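Local coordinates for protein heme oxygenase (Leptospira interrogans, PDB 5KZL) that binds heme and, as a heme oxygenase, probably cleaves it oxidatively to biliverdin, carbon monoxide and free iron, at residues T43-F51 with L204-L212; S129-S138 with F173-L181. The protein carries 1 engineered substitution. All coordinates share one frame; numbering follows the deposited sequence. Where two conformers were deposited one is given.

Both contacts join pairs of helices in the all-helical heme oxygenase fold, and both reach the heme. Contact 1 packs helix 41-64 against the C-terminal helix 188-210. It is partly buried and mostly apolar, and it touches the heme at a vinyl group through F209. Contact 2 packs helix 125-151 against helix 170-183. It is more deeply buried, carries a hydrogen bond between the segments, and holds both heme propionates through Y130 and K174. The centres of contact 1 and contact 2 lie about 22 Å apart, on opposite sides of the chain's centre. They still meet at R132, whose NH1 probably donates a hydrogen bond to N205 and packs on F51.

Contact 1 of 2, residues T43-F51 with L204-L212. With HEM (protoporphyrin IX containing Fe), chain B.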
loop_
_atom_site.group_PDB
_atom_site.type_symbol
_atom_site.label_atom_id
_atom_site.label_comp_id
_atom_site.label_asym_id
_atom_site.label_seq_id
_atom_site.Cartn_x
_atom_site.Cartn_y
_atom_site.Cartn_z
ATOM N N THR A 43 17.376 -3.937 6.978
ATOM C CA THR A 43 16.571 -4.315 5.816
ATOM C C THR A 43 15.121 -3.835 5.982
ATOM O O THR A 43 14.543 -3.273 5.058
ATOM C CB THR A 43 16.713 -5.821 5.563
ATOM O OG1 THR A 43 18.108 -6.123 5.411
ATOM C CG2 THR A 43 15.984 -6.265 4.329
ATOM N N TYR A 44 14.558 -4.034 7.173
ATOM C CA TYR A 44 13.200 -3.602 7.468
ATOM C C TYR A 44 13.034 -2.080 7.287
ATOM O O TYR A 44 12.036 -1.625 6.716
ATOM C CB TYR A 44 12.766 -4.055 8.879
ATOM C CG TYR A 44 11.308 -3.737 9.124
ATOM C CD1 TYR A 44 10.298 -4.478 8.509
ATOM C CD2 TYR A 44 10.934 -2.694 9.965
ATOM C CE1 TYR A 44 8.955 -4.181 8.720
ATOM C CE2 TYR A 44 9.590 -2.376 10.169
ATOM C CZ TYR A 44 8.606 -3.128 9.547
ATOM O OH TYR A 44 7.283 -2.812 9.725
ATOM N N ALA A 45 14.007 -1.299 7.793
ATOM C CA ALA A 45 13.992 0.166 7.684
ATOM C C ALA A 45 14.024 0.635 6.204
ATOM O O ALA A 45 13.271 1.555 5.857
ATOM C CB ALA A 45 15.141 0.759 8.488
ATOM N N ARG A 46 14.849 -0.020 5.337
ATOM C CA ARG A 46 14.936 0.290 3.905
ATOM C C ARG A 46 13.596 -0.024 3.234
ATOM O O ARG A 46 13.155 0.727 2.356
ATOM C CB ARG A 46 16.107 -0.464 3.232
ATOM C CG ARG A 46 17.477 -0.055 3.789
ATOM C CD ARG A 46 18.650 -0.636 3.008
ATOM N NE ARG A 46 18.894 -2.047 3.306
ATOM C CZ ARG A 46 19.632 -2.482 4.324
ATOM N NH1 ARG A 46 20.178 -1.620 5.172
ATOM N NH2 ARG A 46 19.816 -3.781 4.509
ATOM N N HIS A 47 12.923 -1.093 3.692
ATOM C CA HIS A 47 11.612 -1.499 3.217
ATOM C C HIS A 47 10.599 -0.359 3.535
ATOM O O HIS A 47 9.843 0.040 2.642
ATOM C CB HIS A 47 11.273 -2.849 3.872
ATOM C CG HIS A 47 9.832 -3.097 4.156
ATOM N ND1 HIS A 47 9.011 -3.690 3.218
ATOM C CD2 HIS A 47 9.134 -2.920 5.303
ATOM C CE1 HIS A 47 7.833 -3.833 3.813
ATOM N NE2 HIS A 47 7.850 -3.349 5.052
ATOM N N LEU A 48 10.648 0.226 4.766
ATOM C CA LEU A 48 9.793 1.378 5.120
ATOM C C LEU A 48 10.127 2.616 4.289
ATOM O O LEU A 48 9.222 3.384 3.991
ATOM C CB LEU A 48 9.848 1.754 6.633
ATOM C CG LEU A 48 9.441 0.680 7.651
ATOM C CD1 LEU A 48 9.812 1.100 9.066
ATOM C CD2 LEU A 48 7.963 0.314 7.552
ATOM N N GLU A 49 11.404 2.810 3.912
ATOM C CA GLU A 49 11.787 3.973 3.099
ATOM C C GLU A 49 11.121 3.921 1.760
ATOM O O GLU A 49 10.611 4.939 1.316
ATOM C CB GLU A 49 13.287 4.024 2.883
ATOM C CG GLU A 49 14.036 4.346 4.151
ATOM C CD GLU A 49 15.532 4.312 3.964
ATOM O OE1 GLU A 49 16.003 3.839 2.908
ATOM O OE2 GLU A 49 16.237 4.784 4.874
ATOM N N ALA A 50 11.143 2.738 1.103
ATOM C CA ALA A 50 10.509 2.542 -0.200
ATOM C C ALA A 50 9.005 2.841 -0.093
ATOM O O ALA A 50 8.484 3.553 -0.942
ATOM C CB ALA A 50 10.736 1.120 -0.701
ATOM N N PHE A 51 8.331 2.353 0.980
ATOM C CA PHE A 51 6.908 2.623 1.206
ATOM C C PHE A 51 6.670 4.102 1.480
ATOM O O PHE A 51 5.686 4.648 0.988
ATOM C CB PHE A 51 6.347 1.755 2.339
ATOM C CG PHE A 51 5.982 0.339 1.943
ATOM C CD1 PHE A 51 5.586 0.038 0.639
ATOM C CD2 PHE A 51 5.953 -0.681 2.891
ATOM C CE1 PHE A 51 5.223 -1.265 0.285
ATOM C CE2 PHE A 51 5.541 -1.965 2.544
ATOM C CZ PHE A 51 5.213 -2.260 1.237
ATOM N N LEU A 204 4.964 -3.902 -9.223
ATOM C CA LEU A 204 5.819 -2.804 -8.729
ATOM C C LEU A 204 6.207 -3.047 -7.274
ATOM O O LEU A 204 7.346 -2.777 -6.909
ATOM C CB LEU A 204 5.160 -1.438 -8.929
ATOM C CG LEU A 204 5.077 -0.959 -10.416
ATOM C CD1 LEU A 204 4.009 0.111 -10.576
ATOM C CD2 LEU A 204 6.390 -0.392 -10.879
ATOM N N ASN A 205 5.296 -3.655 -6.488
ATOM C CA ASN A 205 5.596 -4.041 -5.103
ATOM C C ASN A 205 6.621 -5.163 -5.066
ATOM O O ASN A 205 7.537 -5.102 -4.254
ATOM C CB ASN A 205 4.317 -4.436 -4.357
ATOM C CG ASN A 205 3.618 -3.211 -3.851
ATOM O OD1 ASN A 205 3.926 -2.725 -2.764
ATOM N ND2 ASN A 205 2.820 -2.568 -4.706
ATOM N N GLN A 206 6.502 -6.174 -5.972
ATOM C CA GLN A 206 7.491 -7.263 -6.081
ATOM C C GLN A 206 8.868 -6.660 -6.411
ATOM O O GLN A 206 9.879 -7.129 -5.889
ATOM C CB GLN A 206 7.102 -8.268 -7.180
ATOM C CG GLN A 206 5.791 -9.001 -6.921
ATOM C CD GLN A 206 5.463 -10.076 -7.942
ATOM O OE1 GLN A 206 6.321 -10.872 -8.348
ATOM N NE2 GLN A 206 4.183 -10.169 -8.324
ATOM N N GLY A 207 8.873 -5.616 -7.246
ATOM C CA GLY A 207 10.075 -4.887 -7.644
ATOM C C GLY A 207 10.809 -4.247 -6.480
ATOM O O GLY A 207 12.026 -4.408 -6.348
ATOM N N ILE A 208 10.082 -3.559 -5.593
ATOM C CA ILE A 208 10.709 -2.945 -4.415
ATOM C C ILE A 208 11.157 -4.032 -3.418
ATOM O O ILE A 208 12.234 -3.904 -2.845
ATOM C CB ILE A 208 9.878 -1.798 -3.749
ATOM C CG1 ILE A 208 8.519 -2.274 -3.242
ATOM C CG2 ILE A 208 9.743 -0.586 -4.685
ATOM C CD1 ILE A 208 7.642 -1.204 -2.530
ATOM N N PHE A 209 10.388 -5.138 -3.279
ATOM C CA PHE A 209 10.760 -6.241 -2.384
ATOM C C PHE A 209 12.018 -6.970 -2.862
ATOM O O PHE A 209 12.823 -7.424 -2.023
ATOM C CB PHE A 209 9.595 -7.219 -2.132
ATOM C CG PHE A 209 8.344 -6.658 -1.474
ATOM C CD1 PHE A 209 8.408 -5.542 -0.642
ATOM C CD2 PHE A 209 7.111 -7.260 -1.671
ATOM C CE1 PHE A 209 7.251 -5.024 -0.045
ATOM C CE2 PHE A 209 5.959 -6.754 -1.057
ATOM C CZ PHE A 209 6.036 -5.639 -0.255
ATOM N N SER A 210 12.187 -7.045 -4.214
ATOM C CA SER A 210 13.323 -7.680 -4.904
ATOM C C SER A 210 14.650 -7.032 -4.530
ATOM O O SER A 210 15.695 -7.665 -4.634
ATOM C CB SER A 210 13.138 -7.604 -6.420
ATOM O OG SER A 210 13.711 -6.430 -6.976
ATOM N N GLU A 211 14.615 -5.754 -4.138
ATOM C CA GLU A 211 15.824 -5.003 -3.794
ATOM C C GLU A 211 16.387 -5.284 -2.417
ATOM O O GLU A 211 17.555 -4.981 -2.169
ATOM C CB GLU A 211 15.544 -3.515 -3.891
ATOM C CG GLU A 211 15.423 -3.008 -5.305
ATOM C CD GLU A 211 15.067 -1.542 -5.376
ATOM O OE1 GLU A 211 14.304 -1.079 -4.496
ATOM O OE2 GLU A 211 15.467 -0.882 -6.361
ATOM N N LEU A 212 15.541 -5.788 -1.507
ATOM C CA LEU A 212 15.844 -5.981 -0.088
ATOM C C LEU A 212 16.715 -7.197 0.222
ATOM O O LEU A 212 16.899 -8.032 -0.671
ATOM C CB LEU A 212 14.546 -6.007 0.730
ATOM C CG LEU A 212 13.709 -4.724 0.604
ATOM C CD1 LEU A 212 12.259 -4.956 1.016
ATOM C CD2 LEU A 212 14.330 -3.581 1.399
ATOM O OXT LEU A 212 17.327 -7.224 1.314
HETATM C CHA HEM B . -5.610 -9.471 1.621
HETATM C CHB HEM B . -2.473 -6.949 -0.887
HETATM C CHC HEM B . 1.040 -9.373 1.266
HETATM C CHD HEM B . -2.045 -11.140 4.299
HETATM C C1A HEM B . -5.053 -8.580 0.770
HETATM C C2A HEM B . -5.810 -7.768 -0.137
HETATM C C3A HEM B . -4.921 -7.086 -0.854
HETATM C C4A HEM B . -3.648 -7.431 -0.401
HETATM C CMA HEM B . -5.199 -6.086 -1.907
HETATM C CAA HEM B . -7.311 -7.685 -0.266
HETATM C CBA HEM B . -7.914 -8.854 -1.076
HETATM C CGA HEM B . -9.351 -8.626 -1.299
HETATM O O1A HEM B . -9.782 -8.509 -2.405
HETATM O O2A HEM B . -10.078 -8.550 -0.322
HETATM C C1B HEM B . -1.212 -7.403 -0.540
HETATM C C2B HEM B . 0.012 -6.977 -1.200
HETATM C C3B HEM B . 0.984 -7.674 -0.579
HETATM C C4B HEM B . 0.343 -8.520 0.439
HETATM C CMB HEM B . 0.183 -5.966 -2.283
HETATM C CAB HEM B . 2.376 -7.685 -0.792
HETATM C CBB HEM B . 2.741 -7.156 -1.845
HETATM C C1C HEM B . 0.576 -9.964 2.387
HETATM C C2C HEM B . 1.355 -10.473 3.462
HETATM C C3C HEM B . 0.453 -10.967 4.328
HETATM C C4C HEM B . -0.865 -10.726 3.797
HETATM C CMC HEM B . 2.878 -10.447 3.589
HETATM C CAC HEM B . 0.796 -11.610 5.575
HETATM C CBC HEM B . -0.058 -11.701 6.511
HETATM C C1D HEM B . -3.288 -10.911 3.746
HETATM C C2D HEM B . -4.543 -11.457 4.324
HETATM C C3D HEM B . -5.517 -10.966 3.601
HETATM C C4D HEM B . -4.879 -10.141 2.566
HETATM C CMD HEM B . -4.665 -12.322 5.530
HETATM C CAD HEM B . -6.980 -11.266 3.784
HETATM C CBD HEM B . -7.601 -10.567 4.935
HETATM C CGD HEM B . -9.059 -10.860 5.085
HETATM O O1D HEM B . -9.682 -11.326 4.209
HETATM O O2D HEM B . -9.569 -10.580 6.127
HETATM N NA HEM B . -3.759 -8.344 0.527
HETATM N NB HEM B . -0.895 -8.299 0.331
HETATM N NC HEM B . -0.700 -10.152 2.637
HETATM N ND HEM B . -3.567 -10.139 2.718
HETATM FE FE HEM B . -2.267 -9.268 1.565
HETATM O O HOH W 1 -2.112 -7.570 3.076
#
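The rings of F51 and F209 meet at an oblique contact, with F51 CZ 3.7 Å from F209 CE1 and the planes at 84°. N205 OD1 lies at the edge of the F51 ring, 3.6 Å from F51 CE1. The F209 ring has the carbonyl O of N205 over one face, offset toward the rim. The heme vinyl atom CAB lies at its edge, and F209 CE2 comes within 3.3 Å of HEM CBB. F209 CE1 in turn lies at the edge of the H47 ring, 3.9 Å from ND1. F209 therefore sits between the heme vinyl and two rings of helix 41-64. It belongs to the heme pocket, and the contact forms part of the pocket wall on the vinyl side.

I208 reaches F51 with its far methyl. CG1 lies between the backbone N and the carbonyl carbon (chi1 61°), and the extended branch carries CD1 to 3.7 Å from F51 CE1. The same methyl faces A50 CB at 4.3 Å. L212, the C-terminal residue, covers the start of 43-51. Its CD1 touches H47 CB at 3.7 Å, and its CD2 lies over the backbone at H47 N. T43 CG2 approaches the terminal carboxylate, 3.4 Å from L212 OXT.

The amide of N205 is fixed from outside: ND2 bonds to Y110 OH and V201 O. The two segments run roughly antiparallel, at 146°. Helix 29-36 packs beside them, with F30 against T43, H47 and L212, and I31 against F209. Helix 105-120 covers A50 and I208 through T107, while helix 82-93 backs A45, L48 and E49.

Contact 2 of 2, residues S129-S138 with F173-L181; sequences SYVRYLGDLS and FKQNYRTAL. With HEM (protoporphyrin IX containing Fe), chain B.
Segments 129-138 and 173-181 run nearly antiparallel, at 157°, and their axes approach to 10.7 Å; segment 129-138 has a wider pi-type turn at 129-134. Y177 crosses the interface and ends in a hydrogen bond between its OH and S129 OG, 2.6 Å long; either hydroxyl could donate. S129 OG lies at the edge of the Y177 ring, near its plane. L134 packs obliquely on the same ring, with CD2 3.8 Å from Y177 CD1. L137 points CD2 at two partners, F173 CD1 at 3.5 Å and K174 CG. Its CG stands opposite the backbone N (chi1 -162°), which carries the methyl across to segment 173-181.

The heme is held from both helices. Y130 OH donates to propionate atom HEM O1A at 2.7 Å, and this oxygen lies at the edge of the Y130 ring. Heme methyl CMA sits over one face of that ring. K174 bends at chi3 (59°), and its NZ donates to the other propionate at HEM O2D, 2.9 Å away. Water 2 links the same NZ to S138 O. G135 brings its CA to 3.2 Å from HEM C4A, and its carbonyl O accepts from the water bound to the iron. This close passage of the helix over the heme is characteristic of the distal helix in heme oxygenases. R132 and D136 form a salt bridge, and Y55 OH bonds to both.

Helix 41-64 lies against R132 and Y133. Helix 188-210 packs on Y130 and V131, and helix 10-17 covers Y130 and R178.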
loop_
_atom_site.group_PDB
_atom_site.type_symbol
_atom_site.label_atom_id
_atom_site.label_comp_id
_atom_site.label_asym_id
_atom_site.label_seq_id
_atom_site.Cartn_x
_atom_site.Cartn_y
_atom_site.Cartn_z
ATOM N N SER A 129 -5.099 2.363 -4.736
ATOM C CA SER A 129 -5.845 2.361 -3.479
ATOM C C SER A 129 -6.169 0.887 -3.075
ATOM O O SER A 129 -5.827 0.477 -1.974
ATOM C CB SER A 129 -7.134 3.155 -3.639
ATOM O OG SER A 129 -7.948 2.915 -2.507
ATOM N N TYR A 130 -6.763 0.090 -3.980
ATOM C CA TYR A 130 -7.083 -1.320 -3.708
ATOM C C TYR A 130 -5.863 -2.147 -3.272
ATOM O O TYR A 130 -5.878 -2.751 -2.196
ATOM C CB TYR A 130 -7.784 -1.989 -4.930
ATOM C CG TYR A 130 -7.892 -3.502 -4.805
ATOM C CD1 TYR A 130 -8.891 -4.090 -4.031
ATOM C CD2 TYR A 130 -6.990 -4.344 -5.452
ATOM C CE1 TYR A 130 -8.974 -5.482 -3.888
ATOM C CE2 TYR A 130 -7.042 -5.732 -5.285
ATOM C CZ TYR A 130 -8.065 -6.299 -4.542
ATOM O OH TYR A 130 -8.117 -7.669 -4.383
ATOM N N VAL A 131 -4.840 -2.223 -4.130
ATOM C CA VAL A 131 -3.674 -3.075 -3.905
ATOM C C VAL A 131 -2.975 -2.715 -2.619
ATOM O O VAL A 131 -2.758 -3.597 -1.802
ATOM C CB VAL A 131 -2.702 -3.143 -5.115
ATOM C CG1 VAL A 131 -1.501 -4.016 -4.787
ATOM C CG2 VAL A 131 -3.415 -3.683 -6.351
ATOM N N ARG A 132 -2.645 -1.438 -2.428
ATOM C CA ARG A 132 -1.999 -1.015 -1.190
ATOM C C ARG A 132 -2.980 -0.883 0.017
ATOM O O ARG A 132 -2.805 -1.614 0.984
ATOM C CB ARG A 132 -1.149 0.271 -1.385
ATOM C CG ARG A 132 0.199 0.049 -2.137
ATOM C CD ARG A 132 1.081 -1.158 -1.709
ATOM N NE ARG A 132 1.196 -1.327 -0.252
ATOM C CZ ARG A 132 1.785 -2.342 0.379
ATOM N NH1 ARG A 132 2.394 -3.307 -0.310
ATOM N NH2 ARG A 132 1.759 -2.409 1.705
ATOM N N TYR A 133 -3.964 0.039 -0.002
ATOM C CA TYR A 133 -4.797 0.249 1.205
ATOM C C TYR A 133 -5.665 -0.902 1.615
ATOM O O TYR A 133 -5.737 -1.176 2.813
ATOM C CB TYR A 133 -5.674 1.484 1.087
ATOM C CG TYR A 133 -4.933 2.785 0.898
ATOM C CD1 TYR A 133 -3.816 3.100 1.679
ATOM C CD2 TYR A 133 -5.400 3.745 0.011
ATOM C CE1 TYR A 133 -3.155 4.320 1.533
ATOM C CE2 TYR A 133 -4.758 4.972 -0.133
ATOM C CZ TYR A 133 -3.639 5.255 0.630
ATOM O OH TYR A 133 -3.007 6.454 0.451
ATOM N N LEU A 134 -6.350 -1.583 0.658
ATOM C CA LEU A 134 -7.187 -2.689 1.137
ATOM C C LEU A 134 -6.310 -3.820 1.705
ATOM O O LEU A 134 -6.687 -4.421 2.706
ATOM C CB LEU A 134 -8.226 -3.178 0.087
ATOM C CG LEU A 134 -9.261 -4.192 0.610
ATOM C CD1 LEU A 134 -10.004 -3.694 1.870
ATOM C CD2 LEU A 134 -10.219 -4.604 -0.482
ATOM N N GLY A 135 -5.118 -4.012 1.135
ATOM C CA GLY A 135 -4.136 -4.972 1.646
ATOM C C GLY A 135 -3.667 -4.594 3.039
ATOM O O GLY A 135 -3.618 -5.444 3.935
ATOM N N ASP A 136 -3.367 -3.292 3.242
ATOM C CA ASP A 136 -2.903 -2.755 4.540
ATOM C C ASP A 136 -3.976 -2.943 5.615
ATOM O O ASP A 136 -3.689 -3.408 6.716
ATOM C CB ASP A 136 -2.589 -1.263 4.455
ATOM C CG ASP A 136 -1.473 -0.854 3.521
ATOM O OD1 ASP A 136 -0.584 -1.689 3.249
ATOM O OD2 ASP A 136 -1.473 0.311 3.089
ATOM N N LEU A 137 -5.211 -2.589 5.288
ATOM C CA LEU A 137 -6.297 -2.768 6.242
ATOM C C LEU A 137 -6.530 -4.261 6.554
ATOM O O LEU A 137 -6.748 -4.606 7.718
ATOM C CB LEU A 137 -7.578 -2.123 5.710
ATOM C CG LEU A 137 -8.653 -1.851 6.763
ATOM C CD1 LEU A 137 -8.137 -0.961 7.881
ATOM C CD2 LEU A 137 -9.848 -1.223 6.130
ATOM N N SER A 138 -6.433 -5.143 5.530
ATOM C CA SER A 138 -6.651 -6.580 5.710
ATOM C C SER A 138 -5.553 -7.285 6.509
ATOM O O SER A 138 -5.862 -8.151 7.321
ATOM C CB SER A 138 -6.885 -7.271 4.370
ATOM O OG SER A 138 -7.919 -6.603 3.664
ATOM N N PHE A 173 -15.202 -1.235 8.085
ATOM C CA PHE A 173 -14.550 -0.383 7.090
ATOM C C PHE A 173 -14.141 -1.163 5.843
ATOM O O PHE A 173 -14.332 -0.670 4.738
ATOM C CB PHE A 173 -13.333 0.341 7.678
ATOM C CG PHE A 173 -12.909 1.554 6.880
ATOM C CD1 PHE A 173 -12.117 1.420 5.742
ATOM C CD2 PHE A 173 -13.292 2.831 7.272
ATOM C CE1 PHE A 173 -11.731 2.544 5.004
ATOM C CE2 PHE A 173 -12.913 3.956 6.525
ATOM C CZ PHE A 173 -12.113 3.806 5.417
ATOM N N LYS A 174 -13.604 -2.388 6.004
ATOM C CA LYS A 174 -13.235 -3.233 4.863
ATOM C C LYS A 174 -14.466 -3.494 3.991
ATOM O O LYS A 174 -14.376 -3.386 2.769
ATOM C CB LYS A 174 -12.678 -4.576 5.349
ATOM C CG LYS A 174 -11.224 -4.532 5.847
ATOM C CD LYS A 174 -10.871 -5.741 6.708
ATOM C CE LYS A 174 -11.017 -7.101 6.068
ATOM N NZ LYS A 174 -10.870 -8.198 7.079
ATOM N N GLN A 175 -15.624 -3.796 4.632
ATOM C CA GLN A 175 -16.890 -4.059 3.944
ATOM C C GLN A 175 -17.344 -2.814 3.198
ATOM O O GLN A 175 -17.661 -2.894 2.005
ATOM C CB GLN A 175 -17.983 -4.520 4.937
ATOM C CG GLN A 175 -17.713 -5.904 5.538
ATOM C CD GLN A 175 -18.596 -6.257 6.715
ATOM O OE1 GLN A 175 -19.275 -5.415 7.320
ATOM N NE2 GLN A 175 -18.555 -7.514 7.105
ATOM N N ASN A 176 -17.288 -1.646 3.883
ATOM C CA ASN A 176 -17.673 -0.354 3.335
ATOM C C ASN A 176 -16.777 0.013 2.154
ATOM O O ASN A 176 -17.268 0.544 1.164
ATOM C CB ASN A 176 -17.628 0.714 4.415
ATOM C CG ASN A 176 -18.739 0.630 5.434
ATOM O OD1 ASN A 176 -19.572 -0.280 5.427
ATOM N ND2 ASN A 176 -18.761 1.586 6.345
ATOM N N TYR A 177 -15.480 -0.317 2.240
ATOM C CA TYR A 177 -14.513 -0.103 1.170
ATOM C C TYR A 177 -14.884 -0.927 -0.071
ATOM O O TYR A 177 -14.847 -0.395 -1.181
ATOM C CB TYR A 177 -13.074 -0.419 1.642
ATOM C CG TYR A 177 -12.036 -0.127 0.582
ATOM C CD1 TYR A 177 -11.716 -1.076 -0.387
ATOM C CD2 TYR A 177 -11.429 1.128 0.498
ATOM C CE1 TYR A 177 -10.829 -0.782 -1.421
ATOM C CE2 TYR A 177 -10.514 1.420 -0.512
ATOM C CZ TYR A 177 -10.242 0.468 -1.483
ATOM O OH TYR A 177 -9.344 0.712 -2.468
ATOM N N ARG A 178 -15.169 -2.234 0.100
ATOM C CA ARG A 178 -15.508 -3.085 -1.045
ATOM C C ARG A 178 -16.845 -2.651 -1.659
ATOM O O ARG A 178 -16.965 -2.620 -2.884
ATOM C CB ARG A 178 -15.497 -4.574 -0.677
ATOM C CG ARG A 178 -14.133 -5.063 -0.218
ATOM C CD ARG A 178 -14.167 -6.542 0.065
ATOM N NE ARG A 178 -14.050 -7.305 -1.182
ATOM C CZ ARG A 178 -14.946 -8.175 -1.634
ATOM N NH1 ARG A 178 -16.027 -8.463 -0.916
ATOM N NH2 ARG A 178 -14.739 -8.812 -2.780
ATOM N N THR A 179 -17.817 -2.233 -0.819
ATOM C CA THR A 179 -19.097 -1.679 -1.281
ATOM C C THR A 179 -18.808 -0.407 -2.106
ATOM O O THR A 179 -19.414 -0.229 -3.172
ATOM C CB THR A 179 -20.079 -1.434 -0.108
ATOM O OG1 THR A 179 -20.335 -2.680 0.550
ATOM C CG2 THR A 179 -21.427 -0.870 -0.580
ATOM N N ALA A 180 -17.862 0.449 -1.628
ATOM C CA ALA A 180 -17.440 1.676 -2.318
ATOM C C ALA A 180 -16.851 1.360 -3.705
ATOM O O ALA A 180 -17.215 2.041 -4.663
ATOM C CB ALA A 180 -16.455 2.482 -1.468
ATOM N N LEU A 181 -16.004 0.287 -3.822
ATOM C CA LEU A 181 -15.431 -0.172 -5.101
ATOM C C LEU A 181 -16.559 -0.554 -6.057
ATOM O O LEU A 181 -16.543 -0.171 -7.225
ATOM C CB LEU A 181 -14.533 -1.396 -4.908
ATOM C CG LEU A 181 -13.158 -1.177 -4.290
ATOM C CD1 LEU A 181 -12.422 -2.510 -4.193
ATOM C CD2 LEU A 181 -12.316 -0.209 -5.126
HETATM C CHA HEM B . -5.610 -9.471 1.621
HETATM C CHB HEM B . -2.473 -6.949 -0.887
HETATM C CHC HEM B . 1.040 -9.373 1.266
HETATM C CHD HEM B . -2.045 -11.140 4.299
HETATM C C1A HEM B . -5.053 -8.580 0.770
HETATM C C2A HEM B . -5.810 -7.768 -0.137
HETATM C C3A HEM B . -4.921 -7.086 -0.854
HETATM C C4A HEM B . -3.648 -7.431 -0.401
HETATM C CMA HEM B . -5.199 -6.086 -1.907
HETATM C CAA HEM B . -7.311 -7.685 -0.266
HETATM C CBA HEM B . -7.914 -8.854 -1.076
HETATM C CGA HEM B . -9.351 -8.626 -1.299
HETATM O O1A HEM B . -9.782 -8.509 -2.405
HETATM O O2A HEM B . -10.078 -8.550 -0.322
HETATM C C1B HEM B . -1.212 -7.403 -0.540
HETATM C C2B HEM B . 0.012 -6.977 -1.200
HETATM C C3B HEM B . 0.984 -7.674 -0.579
HETATM C C4B HEM B . 0.343 -8.520 0.439
HETATM C CMB HEM B . 0.183 -5.966 -2.283
HETATM C CAB HEM B . 2.376 -7.685 -0.792
HETATM C CBB HEM B . 2.741 -7.156 -1.845
HETATM C C1C HEM B . 0.576 -9.964 2.387
HETATM C C2C HEM B . 1.355 -10.473 3.462
HETATM C C3C HEM B . 0.453 -10.967 4.328
HETATM C C4C HEM B . -0.865 -10.726 3.797
HETATM C CMC HEM B . 2.878 -10.447 3.589
HETATM C CAC HEM B . 0.796 -11.610 5.575
HETATM C CBC HEM B . -0.058 -11.701 6.511
HETATM C C1D HEM B . -3.288 -10.911 3.746
HETATM C C2D HEM B . -4.543 -11.457 4.324
HETATM C C3D HEM B . -5.517 -10.966 3.601
HETATM C C4D HEM B . -4.879 -10.141 2.566
HETATM C CMD HEM B . -4.665 -12.322 5.530
HETATM C CAD HEM B . -6.980 -11.266 3.784
HETATM C CBD HEM B . -7.601 -10.567 4.935
HETATM C CGD HEM B . -9.059 -10.860 5.085
HETATM O O1D HEM B . -9.682 -11.326 4.209
HETATM O O2D HEM B . -9.569 -10.580 6.127
HETATM N NA HEM B . -3.759 -8.344 0.527
HETATM N NB HEM B . -0.895 -8.299 0.331
HETATM N NC HEM B . -0.700 -10.152 2.637
HETATM N ND HEM B . -3.567 -10.139 2.718
HETATM FE FE HEM B . -2.267 -9.268 1.565
HETATM O O HOH W 1 -2.112 -7.570 3.076
HETATM O O HOH W 2 -8.319 -8.280 8.517
#